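Local coordinates for holo-[acyl-carrier-protein] synthase (Helicobacter pylori, PDB 5XUK) that belongs to the 4'-phosphopantetheinyl transferase superfamily and binds coenzyme A in a pocket that two subunits of its trimer share, at residues E25-P30 with S41-F46. Sequence-based numbering, arbitrary orientation.
With COA (coenzyme A), chain B.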
loop_
_atom_site.group_PDB
_atom_site.type_symbol
_atom_site.label_atom_id
_atom_site.label_comp_id
_atom_site.label_asym_id
_atom_site.label_seq_id
_atom_site.Cartn_x
_atom_site.Cartn_y
_atom_site.Cartn_z
ATOM N N GLU A 25 20.624 -15.174 3.821
ATOM C CA GLU A 25 20.334 -16.523 3.362
ATOM C C GLU A 25 19.191 -17.163 4.114
ATOM O O GLU A 25 18.641 -18.156 3.663
ATOM C CB GLU A 25 21.608 -17.366 3.376
ATOM C CG GLU A 25 22.582 -16.898 2.299
ATOM C CD GLU A 25 23.969 -17.505 2.404
ATOM O OE1 GLU A 25 24.855 -17.055 1.641
ATOM O OE2 GLU A 25 24.183 -18.414 3.239
ATOM N N ARG A 26 18.804 -16.559 5.232
ATOM C CA ARG A 26 17.555 -16.907 5.922
ATOM C C ARG A 26 16.314 -16.578 5.092
ATOM O O ARG A 26 15.396 -17.384 5.033
ATOM C CB ARG A 26 17.463 -16.215 7.292
ATOM C CG ARG A 26 18.349 -16.837 8.371
ATOM C CD ARG A 26 18.571 -15.884 9.544
ATOM N NE ARG A 26 19.548 -16.396 10.514
ATOM C CZ ARG A 26 20.025 -15.717 11.562
ATOM N NH1 ARG A 26 20.911 -16.292 12.371
ATOM N NH2 ARG A 26 19.631 -14.469 11.812
ATOM N N PHE A 27 16.262 -15.417 4.440
ATOM C CA PHE A 27 15.040 -15.091 3.665
ATOM C C PHE A 27 15.159 -15.080 2.148
ATOM O O PHE A 27 14.137 -15.170 1.446
ATOM C CB PHE A 27 14.360 -13.798 4.172
ATOM C CG PHE A 27 15.095 -12.537 3.845
ATOM C CD1 PHE A 27 16.153 -12.122 4.622
ATOM C CD2 PHE A 27 14.691 -11.733 2.774
ATOM C CE1 PHE A 27 16.834 -10.955 4.315
ATOM C CE2 PHE A 27 15.360 -10.555 2.476
ATOM C CZ PHE A 27 16.437 -10.169 3.246
ATOM N N LEU A 28 16.381 -15.013 1.622
ATOM C CA LEU A 28 16.568 -15.028 0.164
ATOM C C LEU A 28 17.255 -16.300 -0.302
ATOM O O LEU A 28 18.327 -16.654 0.177
ATOM C CB LEU A 28 17.350 -13.787 -0.295
ATOM C CG LEU A 28 16.629 -12.445 -0.082
ATOM C CD1 LEU A 28 17.395 -11.304 -0.726
ATOM C CD2 LEU A 28 15.204 -12.503 -0.628
ATOM N N SER A 29 16.620 -16.979 -1.249
ATOM C CA SER A 29 17.262 -18.024 -2.032
ATOM C C SER A 29 18.318 -17.418 -2.958
ATOM O O SER A 29 18.187 -16.258 -3.330
ATOM C CB SER A 29 16.228 -18.679 -2.939
ATOM O OG SER A 29 15.950 -17.804 -4.042
ATOM N N PRO A 30 19.320 -18.224 -3.399
ATOM C CA PRO A 30 20.396 -17.764 -4.297
ATOM C C PRO A 30 19.944 -16.970 -5.522
ATOM O O PRO A 30 20.544 -15.946 -5.819
ATOM C CB PRO A 30 21.064 -19.077 -4.725
ATOM C CG PRO A 30 20.957 -19.919 -3.499
ATOM C CD PRO A 30 19.567 -19.617 -2.962
ATOM N N SER A 41 18.380 -1.559 -1.056
ATOM C CA SER A 41 17.003 -1.126 -1.275
ATOM C C SER A 41 16.168 -2.235 -1.934
ATOM O O SER A 41 14.993 -2.395 -1.632
ATOM C CB SER A 41 16.973 0.165 -2.117
ATOM O OG SER A 41 17.740 0.012 -3.311
ATOM N N SER A 42 16.788 -3.004 -2.826
ATOM C CA SER A 42 16.173 -4.199 -3.410
ATOM C C SER A 42 16.023 -5.348 -2.405
ATOM O O SER A 42 15.096 -6.154 -2.500
ATOM C CB SER A 42 17.017 -4.713 -4.585
ATOM O OG SER A 42 17.248 -3.702 -5.557
ATOM N N ILE A 43 16.958 -5.456 -1.482
ATOM C CA ILE A 43 16.883 -6.483 -0.453
ATOM C C ILE A 43 15.734 -6.116 0.519
ATOM O O ILE A 43 14.812 -6.894 0.721
ATOM C CB ILE A 43 18.238 -6.640 0.268
ATOM C CG1 ILE A 43 19.285 -7.209 -0.701
ATOM C CG2 ILE A 43 18.112 -7.568 1.471
ATOM C CD1 ILE A 43 20.708 -7.092 -0.200
ATOM N N ALA A 44 15.770 -4.911 1.060
ATOM C CA ALA A 44 14.616 -4.368 1.805
ATOM C C ALA A 44 13.290 -4.678 1.108
ATOM O O ALA A 44 12.375 -5.165 1.745
ATOM C CB ALA A 44 14.786 -2.882 2.020
ATOM N N GLY A 45 13.235 -4.500 -0.212
ATOM C CA GLY A 45 12.029 -4.737 -0.993
ATOM C C GLY A 45 11.533 -6.158 -1.051
ATOM O O GLY A 45 10.325 -6.403 -0.924
ATOM N N PHE A 46 12.447 -7.113 -1.267
ATOM C CA PHE A 46 12.080 -8.527 -1.266
ATOM C C PHE A 46 11.667 -8.935 0.131
ATOM O O PHE A 46 10.737 -9.698 0.310
ATOM C CB PHE A 46 13.233 -9.425 -1.767
ATOM C CG PHE A 46 13.456 -9.369 -3.262
ATOM C CD1 PHE A 46 12.943 -8.318 -4.042
ATOM C CD2 PHE A 46 14.219 -10.353 -3.894
ATOM C CE1 PHE A 46 13.156 -8.274 -5.417
ATOM C CE2 PHE A 46 14.446 -10.307 -5.265
ATOM C CZ PHE A 46 13.917 -9.266 -6.029
HETATM N N1A COA B . 5.896 -3.854 -13.601
HETATM C C2A COA B . 5.699 -3.913 -12.266
HETATM N N3A COA B . 6.635 -3.544 -11.376
HETATM C C4A COA B . 7.837 -3.109 -11.789
HETATM C C5A COA B . 8.121 -3.023 -13.227
HETATM C C6A COA B . 7.047 -3.429 -14.151
HETATM N N6A COA B . 7.214 -3.378 -15.499
HETATM N N7A COA B . 9.378 -2.566 -13.343
HETATM C C8A COA B . 9.875 -2.355 -12.094
HETATM N N9A COA B . 8.940 -2.699 -11.170
HETATM C C1B COA B . 9.107 -2.649 -9.713
HETATM C C2B COA B . 10.350 -3.453 -9.314
HETATM O O2B COA B . 10.069 -4.414 -8.296
HETATM C C3B COA B . 11.326 -2.434 -8.776
HETATM O O3B COA B . 12.041 -2.864 -7.622
HETATM P P3B COA B . 13.317 -3.868 -7.707
HETATM O O7A COA B . 13.985 -3.524 -9.024
HETATM O O8A COA B . 14.181 -3.472 -6.538
HETATM O O9A COA B . 12.650 -5.229 -7.627
HETATM C C4B COA B . 10.412 -1.291 -8.411
HETATM O O4B COA B . 9.319 -1.301 -9.326
HETATM C C5B COA B . 11.125 0.039 -8.430
HETATM O O5B COA B . 10.592 0.697 -7.303
HETATM P P1A COA B . 10.326 2.252 -7.279
HETATM O O1A COA B . 11.690 2.804 -6.923
HETATM O O2A COA B . 9.108 2.603 -6.460
HETATM O O3A COA B . 9.881 2.487 -8.784
HETATM P P2A COA B . 10.000 3.941 -9.442
HETATM O O4A COA B . 8.835 4.806 -8.979
HETATM O O5A COA B . 11.423 4.423 -9.220
HETATM O O6A COA B . 9.821 3.522 -10.998
HETATM C CBP COA B . 8.916 2.346 -12.952
HETATM C CCP COA B . 9.214 2.298 -11.451
HETATM C CDP COA B . 9.404 1.075 -13.630
HETATM C CEP COA B . 7.411 2.453 -13.163
HETATM C CAP COA B . 9.664 3.550 -13.555
HETATM O OAP COA B . 11.027 3.189 -13.804
HETATM C C9P COA B . 9.082 4.072 -14.833
HETATM O O9P COA B . 8.727 3.312 -15.721
HETATM N N8P COA B . 9.011 5.402 -14.919
#
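F27 meets I43 with its CG between the backbone N and the carbonyl carbon (chi1 72°); CB already points toward helix 40-56, and this torsion sets the ring so that CZ makes the touch. On I43, CG2 lies anti to the backbone N and takes up the touch. This is apolar packing in the alpha+beta fold of the 4'-phosphopantetheinyl transferase superfamily, where helices pack beside antiparallel sheets: F27 and L28, at helix 21-27 and the loop that follows, pack on helix 40-56. CZ of F27 is 3.6 Å from CG2 of I43. The methyl comes to the edge of the ring, near its plane, and the two side chains cross at about a right angle. L28 makes the second touch. Its CD2 reaches CB of F46 at 3.8 Å and lies at the edge of the F46 ring, near its plane, while CD1 is only loosely near CG2 of I43, at 4.4 Å. All four side chains are buried. F47 meets the F27 ring edge-to-face, and I33 of helix 30-36 lies against L28. K50 donates a hydrogen bond to O of F27, a polar tie between the same two helices. F46 joins this packing to the coenzyme A pocket, which it lines with S42. At the edge of the F46 ring, near its plane, lies the phosphate oxygen O9A of coenzyme A, 3.8 Å from F46 CE1.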